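Local coordinates for glycine betaine, L-proline ABC transporter, glycine/betaine/L-proline-binding protein (ProX) (Borrelia burgdorferi, PDB 3TMG) that binds glycine betaine and probably hands it, or related amines such as carnitine, to an ABC transporter in the cell membrane, at residues K16-Y22 / Y44-S50; E28-T32 / V69-V73; V38-M42 / Y275-F279; Y95-G101 / V179-P184. All coordinates share one frame; numbering follows the deposited sequence.

Interaction 1: residues K16-Y22 / Y44-S50; sequences KSVKIGY and YNAEIFS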
# COMPACT_ATOMS: atom_id res chain seq x y z
N LYS A 16 -0.27 -26.50 10.09
CA LYS A 16 0.43 -25.37 10.71
C LYS A 16 -0.23 -24.06 10.28
O LYS A 16 -0.90 -24.02 9.25
CB LYS A 16 1.93 -25.32 10.36
CG LYS A 16 2.30 -25.68 8.92
CD LYS A 16 3.75 -26.15 8.87
CE LYS A 16 4.00 -27.18 7.78
NZ LYS A 16 4.06 -26.57 6.42
N SER A 17 -0.03 -23.02 11.09
CA SER A 17 -0.80 -21.79 11.02
C SER A 17 0.12 -20.59 10.77
O SER A 17 1.17 -20.49 11.36
CB SER A 17 -1.53 -21.61 12.37
OG SER A 17 -1.99 -20.26 12.55
N VAL A 18 -0.30 -19.69 9.90
CA VAL A 18 0.32 -18.35 9.80
C VAL A 18 -0.81 -17.33 9.58
O VAL A 18 -1.82 -17.62 8.92
CB VAL A 18 1.42 -18.30 8.72
CG1 VAL A 18 0.82 -18.54 7.35
CG2 VAL A 18 2.20 -16.97 8.77
N LYS A 19 -0.63 -16.15 10.17
CA LYS A 19 -1.59 -15.06 10.14
C LYS A 19 -0.95 -13.81 9.57
O LYS A 19 0.04 -13.32 10.11
CB LYS A 19 -2.08 -14.81 11.57
CG LYS A 19 -2.87 -16.00 12.12
CD LYS A 19 -3.38 -15.75 13.53
CE LYS A 19 -4.12 -16.99 14.03
NZ LYS A 19 -4.42 -16.83 15.46
N ILE A 20 -1.52 -13.26 8.49
CA ILE A 20 -0.99 -12.03 7.88
C ILE A 20 -2.04 -10.92 7.99
O ILE A 20 -3.18 -11.12 7.56
CB ILE A 20 -0.64 -12.22 6.38
CG1 ILE A 20 -0.02 -13.62 6.10
CG2 ILE A 20 0.21 -11.02 5.86
CD1 ILE A 20 0.38 -13.84 4.64
N GLY A 21 -1.67 -9.79 8.61
CA GLY A 21 -2.57 -8.60 8.64
C GLY A 21 -2.31 -7.70 7.42
O GLY A 21 -1.17 -7.61 6.93
N TYR A 22 -3.36 -7.06 6.91
CA TYR A 22 -3.23 -6.13 5.79
C TYR A 22 -4.37 -5.13 5.85
O TYR A 22 -5.34 -5.33 6.59
CB TYR A 22 -3.19 -6.84 4.41
CG TYR A 22 -4.49 -7.48 3.97
CD1 TYR A 22 -5.05 -8.56 4.67
CD2 TYR A 22 -5.18 -6.98 2.84
CE1 TYR A 22 -6.26 -9.13 4.28
CE2 TYR A 22 -6.38 -7.56 2.43
CZ TYR A 22 -6.90 -8.64 3.14
OH TYR A 22 -8.09 -9.22 2.74
N TYR A 44 0.32 -24.67 4.93
CA TYR A 44 -0.25 -23.89 6.02
C TYR A 44 -1.75 -23.67 5.87
O TYR A 44 -2.29 -23.54 4.75
CB TYR A 44 0.41 -22.49 6.07
CG TYR A 44 1.77 -22.49 6.69
CD1 TYR A 44 2.85 -23.01 6.01
CD2 TYR A 44 1.97 -22.00 7.99
CE1 TYR A 44 4.12 -23.03 6.58
CE2 TYR A 44 3.24 -22.03 8.58
CZ TYR A 44 4.31 -22.54 7.85
OH TYR A 44 5.59 -22.59 8.38
N ASN A 45 -2.43 -23.59 7.01
CA ASN A 45 -3.65 -22.86 7.06
C ASN A 45 -3.25 -21.37 7.18
O ASN A 45 -2.93 -20.86 8.26
CB ASN A 45 -4.50 -23.31 8.25
CG ASN A 45 -5.73 -22.47 8.43
OD1 ASN A 45 -6.16 -21.77 7.52
ND2 ASN A 45 -6.30 -22.51 9.61
N ALA A 46 -3.23 -20.69 6.04
CA ALA A 46 -2.77 -19.30 5.99
C ALA A 46 -4.00 -18.41 6.10
O ALA A 46 -4.84 -18.43 5.21
CB ALA A 46 -2.03 -19.05 4.69
N GLU A 47 -4.13 -17.68 7.20
CA GLU A 47 -5.27 -16.78 7.33
C GLU A 47 -4.80 -15.34 7.13
O GLU A 47 -3.81 -14.94 7.70
CB GLU A 47 -5.85 -16.88 8.71
CG GLU A 47 -6.36 -18.27 9.03
CD GLU A 47 -6.81 -18.32 10.47
OE1 GLU A 47 -7.93 -17.84 10.76
OE2 GLU A 47 -6.06 -18.80 11.33
N ILE A 48 -5.57 -14.57 6.38
CA ILE A 48 -5.25 -13.15 6.19
C ILE A 48 -6.37 -12.32 6.80
O ILE A 48 -7.55 -12.74 6.83
CB ILE A 48 -4.96 -12.80 4.71
CG1 ILE A 48 -6.17 -12.98 3.81
CG2 ILE A 48 -3.74 -13.60 4.22
CD1 ILE A 48 -5.92 -12.48 2.38
N PHE A 49 -6.00 -11.17 7.32
CA PHE A 49 -6.97 -10.37 8.07
C PHE A 49 -6.97 -8.92 7.60
O PHE A 49 -5.96 -8.22 7.74
CB PHE A 49 -6.64 -10.41 9.55
CG PHE A 49 -6.78 -11.77 10.15
CD1 PHE A 49 -8.01 -12.24 10.57
CD2 PHE A 49 -5.66 -12.60 10.29
CE1 PHE A 49 -8.14 -13.49 11.16
CE2 PHE A 49 -5.79 -13.86 10.86
CZ PHE A 49 -7.02 -14.30 11.30
N SER A 50 -8.12 -8.49 7.08
CA SER A 50 -8.26 -7.14 6.53
C SER A 50 -8.73 -6.25 7.68
O SER A 50 -9.80 -6.46 8.21
CB SER A 50 -9.27 -7.14 5.38
OG SER A 50 -9.43 -5.83 4.85
O HOH W 1 -3.84 -20.36 10.63
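Strands 16-22 and 44-50 lie side by side and run in the same direction, Val18 set against Ala46 and Ile20 against Ile48: a worked example of two parallel strands joined by a beta-alpha-beta crossover. Backbone hydrogen bonds make the seam. Glu47 N donates to Val18 O at 2.9 Å, and Glu47 O accepts from Ile20 N; Phe49 repeats the pattern between Ile20 O and Tyr22 N. Asn45 N reaches Lys16 O at 2.7 Å, whereas the return bond from Val18 N to Asn45 O is weak, at 3.3 Å.

Aromatic contacts close both ends of one face. Lys16 lays its aliphatic chain over the Tyr44 ring, CG 3.6 Å from the ring centroid and only 5° off the normal, a CH-pi contact. The ring edge meets the backbone of Ser17, and Val18 CG1 lies 3.7 Å from Tyr44 CD2. At the other end, with CG between the backbone N and the carbonyl carbon (chi1 69°), the Tyr22 ring lies across the neighbouring strand, with Ser50 CA over one face and Ile48 CD1 3.9 Å from Tyr22 CE1.

On the reverse face Lys19 CG meets the edge of the Phe49 ring, and one water links Ser17 OG, Asn45 O and Glu47 OE2.

Helix 26-41 packs on Val18, Tyr22 and Ile48, helix 222-230 covers Val18, Ile20 and Tyr44, and strand 16-22 is further bonded through Lys19 to Asp66.

Interaction 2: residues E28-T32 / V69-V73; sequences ETAAT and VSSWV. With BET (trimethyl glycine), chain E.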
# COMPACT_ATOMS: atom_id res chain seq x y z
N GLU A 28 -1.39 -3.86 -1.46
CA GLU A 28 -1.25 -4.66 -0.25
C GLU A 28 -2.18 -5.88 -0.24
O GLU A 28 -1.81 -6.94 0.25
CB GLU A 28 -1.49 -3.78 1.00
CG GLU A 28 -0.23 -2.91 1.24
CD GLU A 28 0.18 -1.95 0.10
OE1 GLU A 28 -0.73 -1.21 -0.43
OE2 GLU A 28 1.43 -1.86 -0.23
N THR A 29 -3.40 -5.73 -0.73
CA THR A 29 -4.28 -6.87 -0.95
C THR A 29 -3.67 -7.87 -1.99
O THR A 29 -3.74 -9.08 -1.77
CB THR A 29 -5.63 -6.39 -1.44
OG1 THR A 29 -6.19 -5.47 -0.46
CG2 THR A 29 -6.61 -7.55 -1.70
N ALA A 30 -3.14 -7.38 -3.11
CA ALA A 30 -2.40 -8.27 -4.07
C ALA A 30 -1.28 -9.05 -3.43
O ALA A 30 -1.21 -10.30 -3.52
CB ALA A 30 -1.88 -7.50 -5.28
N ALA A 31 -0.37 -8.34 -2.77
CA ALA A 31 0.75 -9.01 -2.05
C ALA A 31 0.31 -10.01 -1.00
O ALA A 31 0.90 -11.10 -0.86
CB ALA A 31 1.68 -7.98 -1.40
N THR A 32 -0.71 -9.64 -0.22
CA THR A 32 -1.14 -10.48 0.90
C THR A 32 -1.81 -11.78 0.41
O THR A 32 -1.54 -12.87 0.94
CB THR A 32 -2.03 -9.66 1.88
OG1 THR A 32 -1.23 -8.54 2.34
CG2 THR A 32 -2.38 -10.50 3.10
N VAL A 69 3.06 -7.46 5.20
CA VAL A 69 3.93 -7.03 4.11
C VAL A 69 3.48 -5.62 3.62
O VAL A 69 3.75 -5.22 2.48
CB VAL A 69 4.00 -8.06 2.95
CG1 VAL A 69 4.71 -9.30 3.47
CG2 VAL A 69 2.61 -8.45 2.39
N SER A 70 2.81 -4.89 4.52
CA SER A 70 2.13 -3.63 4.13
C SER A 70 2.68 -2.35 4.78
O SER A 70 2.00 -1.34 4.74
CB SER A 70 0.63 -3.71 4.46
OG SER A 70 0.01 -4.73 3.68
N SER A 71 3.89 -2.38 5.35
CA SER A 71 4.38 -1.19 6.08
C SER A 71 5.04 -0.16 5.17
O SER A 71 6.05 -0.46 4.52
CB SER A 71 5.35 -1.62 7.20
OG SER A 71 5.96 -0.52 7.87
N TRP A 72 4.47 1.05 5.12
CA TRP A 72 5.00 2.11 4.21
C TRP A 72 5.85 3.02 5.02
O TRP A 72 5.35 3.82 5.82
CB TRP A 72 3.87 2.89 3.54
CG TRP A 72 3.37 2.19 2.30
CD1 TRP A 72 2.81 0.91 2.20
CD2 TRP A 72 3.26 2.77 0.97
NE1 TRP A 72 2.47 0.64 0.88
CE2 TRP A 72 2.72 1.74 0.10
CE3 TRP A 72 3.58 4.04 0.42
CZ2 TRP A 72 2.48 1.97 -1.25
CZ3 TRP A 72 3.35 4.25 -0.94
CH2 TRP A 72 2.81 3.23 -1.75
N VAL A 73 7.17 2.93 4.81
CA VAL A 73 8.12 3.63 5.71
C VAL A 73 9.29 4.24 4.97
O VAL A 73 9.63 3.73 3.89
CB VAL A 73 8.73 2.69 6.78
CG1 VAL A 73 7.72 2.48 7.90
CG2 VAL A 73 9.15 1.36 6.13
N BET E . -1.00 3.41 0.70
CA BET E . -0.36 2.91 1.93
C BET E . -0.11 4.11 2.85
O BET E . -0.99 4.69 3.54
OXT BET E . 1.04 4.51 2.85
C1 BET E . -1.15 2.34 -0.31
C2 BET E . -0.20 4.46 0.10
C3 BET E . -2.33 3.96 1.04
O HOH W 2 2.31 -4.51 0.05
O HOH W 3 0.17 -7.43 4.57
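Glu28 and Trp72 meet at about a right angle, the carboxylate and indole planes 76° apart. The indole N-H points straight at the acid: Trp72 NE1 donates to Glu28 OE2 at 2.9 Å with an angle of 175° at the hydrogen, and the oxygen lies in the ring plane. Seen from the acid, however, the donor comes from above the carboxylate plane. A bend at chi2 (60°) folds the Glu28 chain so that its end reaches both the indole edge and the ligand.

With its edge held in this way, Trp72 offers a face to trimethyl glycine, whose CA sits over the ring toward the rim; the ligand OXT is 3.3 Å from Trp72 CG. Glu28 OE1 is 3.6 Å from methyl C1, where a negative charge would probably favour the quaternary ammonium.

Behind this first shell, Ser70 OG lies 3.1 Å from Glu28 CG in packing contact. One water joins Glu28 OE2 to Val69 O, and a second is shared by Thr32 OG1, Val69 N and Ser70 OG. Thr32 also bonds back to its own helix: its N and OG1 reach Glu28 O from opposite faces, the hydroxyl at 2.7 Å. Ala31 CB touches Val69 CG2 at 3.9 Å.

The contact joins helix 26-41 to strand 67-73, which pairs with strand 207-214 through Ser71 and Val73, while Tyr22 of strand 16-22 packs against Thr29, Thr32 and Ser70.

Interaction 3: residues V38-M42 / Y275-F279; sequences VFEKM and YKTLF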
# COMPACT_ATOMS: atom_id res chain seq x y z
N VAL A 38 1.16 -18.81 -1.47
CA VAL A 38 2.47 -19.39 -1.20
C VAL A 38 2.46 -20.26 0.09
O VAL A 38 2.87 -21.45 0.04
CB VAL A 38 3.53 -18.28 -1.11
CG1 VAL A 38 4.85 -18.86 -0.66
CG2 VAL A 38 3.65 -17.59 -2.47
N PHE A 39 1.96 -19.70 1.20
CA PHE A 39 1.88 -20.46 2.46
C PHE A 39 0.95 -21.69 2.35
O PHE A 39 1.25 -22.76 2.90
CB PHE A 39 1.47 -19.58 3.63
CG PHE A 39 2.58 -18.74 4.17
CD1 PHE A 39 3.75 -19.33 4.65
CD2 PHE A 39 2.44 -17.36 4.27
CE1 PHE A 39 4.78 -18.53 5.17
CE2 PHE A 39 3.45 -16.57 4.79
CZ PHE A 39 4.63 -17.16 5.24
N GLU A 40 -0.18 -21.56 1.66
CA GLU A 40 -1.04 -22.71 1.41
C GLU A 40 -0.31 -23.83 0.69
O GLU A 40 -0.46 -25.02 1.07
CB GLU A 40 -2.29 -22.35 0.63
CG GLU A 40 -3.27 -21.52 1.45
CD GLU A 40 -4.45 -20.98 0.63
OE1 GLU A 40 -4.43 -21.01 -0.62
OE2 GLU A 40 -5.41 -20.51 1.25
N LYS A 41 0.46 -23.49 -0.35
CA LYS A 41 1.19 -24.51 -1.09
C LYS A 41 2.27 -25.19 -0.25
O LYS A 41 2.59 -26.37 -0.49
CB LYS A 41 1.75 -23.98 -2.39
CG LYS A 41 0.68 -23.90 -3.45
CD LYS A 41 1.11 -23.00 -4.58
CE LYS A 41 2.04 -23.75 -5.53
NZ LYS A 41 1.52 -25.13 -5.77
N MET A 42 2.80 -24.45 0.73
CA MET A 42 3.68 -25.00 1.77
C MET A 42 2.95 -25.79 2.88
O MET A 42 3.61 -26.32 3.78
CB MET A 42 4.53 -23.90 2.42
CG MET A 42 5.49 -23.20 1.47
SD MET A 42 6.23 -21.68 2.10
CE MET A 42 6.97 -22.21 3.66
N TYR A 275 10.97 -26.68 0.17
CA TYR A 275 9.62 -26.46 -0.42
C TYR A 275 9.61 -26.08 -1.90
O TYR A 275 8.53 -25.98 -2.49
CB TYR A 275 8.91 -25.31 0.31
CG TYR A 275 8.63 -25.55 1.76
CD1 TYR A 275 7.47 -26.21 2.15
CD2 TYR A 275 9.53 -25.16 2.74
CE1 TYR A 275 7.20 -26.44 3.49
CE2 TYR A 275 9.28 -25.39 4.08
CZ TYR A 275 8.11 -26.01 4.46
OH TYR A 275 7.85 -26.25 5.80
N LYS A 276 10.78 -25.83 -2.47
CA LYS A 276 10.85 -25.18 -3.78
C LYS A 276 10.16 -26.01 -4.85
O LYS A 276 9.46 -25.46 -5.71
CB LYS A 276 12.29 -24.81 -4.19
CG LYS A 276 13.00 -23.87 -3.24
CD LYS A 276 14.28 -23.26 -3.87
CE LYS A 276 15.09 -22.46 -2.86
NZ LYS A 276 14.63 -21.05 -2.68
N THR A 277 10.30 -27.33 -4.79
CA THR A 277 9.69 -28.16 -5.83
C THR A 277 8.16 -28.23 -5.76
O THR A 277 7.53 -28.57 -6.77
CB THR A 277 10.29 -29.57 -5.91
OG1 THR A 277 10.01 -30.29 -4.70
CG2 THR A 277 11.76 -29.47 -6.12
N LEU A 278 7.56 -27.85 -4.63
CA LEU A 278 6.09 -27.72 -4.53
C LEU A 278 5.53 -26.66 -5.51
O LEU A 278 4.35 -26.67 -5.84
CB LEU A 278 5.62 -27.44 -3.09
CG LEU A 278 5.90 -28.53 -2.04
CD1 LEU A 278 5.69 -28.01 -0.62
CD2 LEU A 278 5.05 -29.78 -2.26
N PHE A 279 6.40 -25.78 -6.00
CA PHE A 279 5.99 -24.73 -6.91
C PHE A 279 6.26 -25.04 -8.39
O PHE A 279 6.03 -24.19 -9.27
CB PHE A 279 6.60 -23.39 -6.47
CG PHE A 279 6.13 -22.97 -5.10
CD1 PHE A 279 6.80 -23.40 -3.96
CD2 PHE A 279 4.98 -22.18 -4.95
CE1 PHE A 279 6.35 -23.02 -2.69
CE2 PHE A 279 4.53 -21.80 -3.69
CZ PHE A 279 5.22 -22.21 -2.56
O HOH W 4 2.59 -26.17 -8.22
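Met42 holds CG anti to its own carbonyl carbon, and a bend at chi3 (54°) turns the terminal methyl over Tyr275, giving a Met-aromatic contact between the residue just after helix 26-41 and the C-terminal tail. Met42 CE stands above the ring centre, 3.9 Å from the Tyr275 centroid and 8° off the normal; Met42 SD is above the same ring but farther away, at 4.7 Å from that centroid. Nearer the backbone, Met42 CG lies 3.7 Å from Tyr275 CD1. Tyr275 OH is hydrogen-bonded to Asp223.

Lys41 shows how a long chain can serve two purposes. Bends at chi3 and chi4 bring its methylenes obliquely against the Phe279 ring, Lys41 CE 3.4 Å from Phe279 CD2, while the ammonium turns to the backbone: Lys41 NZ donates to Leu278 O at 3.2 Å, tilted 30° out of the carbonyl plane. A water bound to both Lys41 NZ and Leu278 O doubles this link.

The tail here makes a short 3-10 turn, 277-279, which directs Phe279 inward to where Val267 and Val271 also touch it. Met42 CG and Val38 O both approach the edge of that ring; the Val38 and Phe279 side chains cross at about a right angle, Val38 CG1 touching Phe279 CZ, and Phe279 CZ is 3.6 Å from Val38 O.

Interaction 4: residues Y95-G101 / V179-P184; sequences YEGTIQG and VPLWKP. With BET (trimethyl glycine), chain E.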
# COMPACT_ATOMS: atom_id res chain seq x y z
N TYR A 95 9.52 -4.17 -1.36
CA TYR A 95 9.28 -3.40 -2.57
C TYR A 95 10.00 -2.05 -2.39
O TYR A 95 9.85 -1.42 -1.32
CB TYR A 95 7.74 -3.16 -2.83
CG TYR A 95 7.53 -2.20 -4.03
CD1 TYR A 95 7.53 -0.80 -3.84
CD2 TYR A 95 7.41 -2.72 -5.35
CE1 TYR A 95 7.40 0.07 -4.93
CE2 TYR A 95 7.28 -1.84 -6.44
CZ TYR A 95 7.30 -0.47 -6.22
OH TYR A 95 7.14 0.39 -7.27
N GLU A 96 10.74 -1.60 -3.40
CA GLU A 96 11.41 -0.28 -3.33
C GLU A 96 10.96 0.61 -4.48
O GLU A 96 10.82 0.14 -5.60
CB GLU A 96 12.95 -0.41 -3.32
CG GLU A 96 13.43 -1.21 -2.10
CD GLU A 96 14.94 -1.26 -1.92
OE1 GLU A 96 15.65 -0.45 -2.54
OE2 GLU A 96 15.41 -2.08 -1.11
N GLY A 97 10.74 1.90 -4.16
CA GLY A 97 10.40 2.90 -5.14
C GLY A 97 9.03 3.55 -4.96
O GLY A 97 8.48 4.11 -5.92
N THR A 98 8.52 3.56 -3.73
CA THR A 98 7.21 4.18 -3.50
C THR A 98 7.31 5.68 -3.58
O THR A 98 8.35 6.24 -3.25
CB THR A 98 6.57 3.85 -2.12
OG1 THR A 98 7.37 4.41 -1.04
CG2 THR A 98 6.44 2.31 -1.97
N ILE A 99 6.19 6.33 -3.92
CA ILE A 99 6.10 7.79 -3.74
C ILE A 99 4.65 8.02 -3.33
O ILE A 99 3.74 7.37 -3.91
CB ILE A 99 6.36 8.54 -5.08
CG1 ILE A 99 7.77 8.28 -5.62
CG2 ILE A 99 6.02 10.04 -5.00
CD1 ILE A 99 8.01 8.88 -7.02
N GLN A 100 4.41 8.93 -2.40
CA GLN A 100 3.03 9.38 -2.12
C GLN A 100 3.03 10.89 -2.30
O GLN A 100 4.06 11.54 -2.16
CB GLN A 100 2.57 8.97 -0.69
CG GLN A 100 3.57 9.41 0.40
CD GLN A 100 3.02 9.41 1.83
OE1 GLN A 100 1.98 8.81 2.13
NE2 GLN A 100 3.77 10.06 2.75
N GLY A 101 1.88 11.45 -2.69
CA GLY A 101 1.83 12.90 -2.85
C GLY A 101 0.47 13.38 -3.36
O GLY A 101 -0.49 12.59 -3.44
N VAL A 179 -6.34 14.78 -5.27
CA VAL A 179 -6.40 13.53 -4.48
C VAL A 179 -4.99 13.20 -3.95
O VAL A 179 -4.01 13.63 -4.56
CB VAL A 179 -6.89 12.32 -5.34
CG1 VAL A 179 -8.35 12.51 -5.81
CG2 VAL A 179 -5.93 12.00 -6.48
N PRO A 180 -4.90 12.45 -2.83
CA PRO A 180 -3.61 11.91 -2.49
C PRO A 180 -3.52 10.59 -3.30
O PRO A 180 -4.52 9.85 -3.39
CB PRO A 180 -3.70 11.69 -0.98
CG PRO A 180 -5.16 11.44 -0.72
CD PRO A 180 -5.92 12.20 -1.77
N LEU A 181 -2.43 10.39 -4.01
CA LEU A 181 -2.22 9.14 -4.75
C LEU A 181 -0.77 8.71 -4.52
O LEU A 181 -0.03 9.36 -3.79
CB LEU A 181 -2.55 9.25 -6.25
CG LEU A 181 -3.77 8.41 -6.67
CD1 LEU A 181 -4.19 8.69 -8.11
CD2 LEU A 181 -3.50 6.91 -6.48
N TRP A 182 -0.37 7.59 -5.10
CA TRP A 182 0.91 7.02 -4.78
C TRP A 182 1.30 6.16 -5.92
O TRP A 182 0.44 5.80 -6.78
CB TRP A 182 0.86 6.22 -3.45
CG TRP A 182 -0.21 5.13 -3.46
CD1 TRP A 182 -0.12 3.81 -3.92
CD2 TRP A 182 -1.59 5.31 -3.05
NE1 TRP A 182 -1.33 3.15 -3.77
CE2 TRP A 182 -2.26 4.02 -3.28
CE3 TRP A 182 -2.31 6.39 -2.51
CZ2 TRP A 182 -3.60 3.83 -2.96
CZ3 TRP A 182 -3.67 6.19 -2.21
CH2 TRP A 182 -4.30 4.94 -2.42
N LYS A 183 2.60 5.84 -5.97
CA LYS A 183 3.09 4.78 -6.83
C LYS A 183 3.68 3.72 -5.92
O LYS A 183 4.26 4.03 -4.86
CB LYS A 183 4.16 5.29 -7.84
CG LYS A 183 3.64 6.31 -8.83
CD LYS A 183 4.73 6.75 -9.82
CE LYS A 183 4.13 7.45 -11.06
NZ LYS A 183 5.21 8.16 -11.83
N PRO A 184 3.55 2.44 -6.31
CA PRO A 184 3.06 1.93 -7.59
C PRO A 184 1.54 1.95 -7.67
O PRO A 184 0.87 1.54 -6.73
CB PRO A 184 3.56 0.46 -7.61
CG PRO A 184 3.63 0.09 -6.14
CD PRO A 184 4.04 1.38 -5.42
N BET E . -1.00 3.41 0.70
CA BET E . -0.36 2.91 1.93
C BET E . -0.11 4.11 2.85
O BET E . -0.99 4.69 3.54
OXT BET E . 1.04 4.51 2.85
C1 BET E . -1.15 2.34 -0.31
C2 BET E . -0.20 4.46 0.10
C3 BET E . -2.33 3.96 1.04
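An antiparallel strand pair, 96-101 with 179-183, forms part of the ligand pocket, and its longer member belongs to strand 88-105, probably one of the links between the two lobes of this periplasmic binding protein fold. Ile99 and Lys183 form a hydrogen-bonded pair, Lys183 N donating to Ile99 O at 2.8 Å in the carbonyl plane and Ile99 N answering to Lys183 O. Gly101 and Leu181 are joined by two bonds in the same way.

Between them lies the non-hydrogen-bonded pair Gln100 and Trp182, drawn close at 4.1 Å between CA atoms. Trp182 CB lies 3.1 Å from Ile99 O, and with CG set between the backbone N and the carbonyl carbon (chi1 55°) the indole rises from the sheet; methyl C2 of trimethyl glycine rests over one face, 3.5 Å from Trp182 CD2. Gln100 OE1 bonds to Thr136 OG1, and Thr136 N in turn binds the ligand.

Pro184, after a cis peptide bond, sets CD 3.6 Å from Tyr95 CE1, while Tyr95 OH is bonded to Asp235.

Strand 207-214 flanks the pair, Gly97 and Thr98 both facing Glu207 in a G1 bulge, and helices 135-146 and 160-172 pack on Pro180 and Leu181.

Interactions 1, 2 and 3 all involve helix 26-41 or the two strands it connects. Thr32 of interaction 2 packs on interaction 1, its OG1 3.3 Å from Tyr22 CB, and at the far end of the helix Val18 CG1 of interaction 1 meets Phe39 CG of the 38-42 segment at 3.6 Å. Interaction 3 lies away from the ligand pocket; its centre is about 31 Å from that of interaction 4, which touches the ligand. Interactions 2 and 4, centres about 12 Å apart, share trimethyl glycine. Their indoles, Trp72 and Trp182, stand nearly perpendicular, with Trp72 CH2 3.7 Å from Trp182 CD1, and with Trp25 they contribute three tryptophans to the pocket.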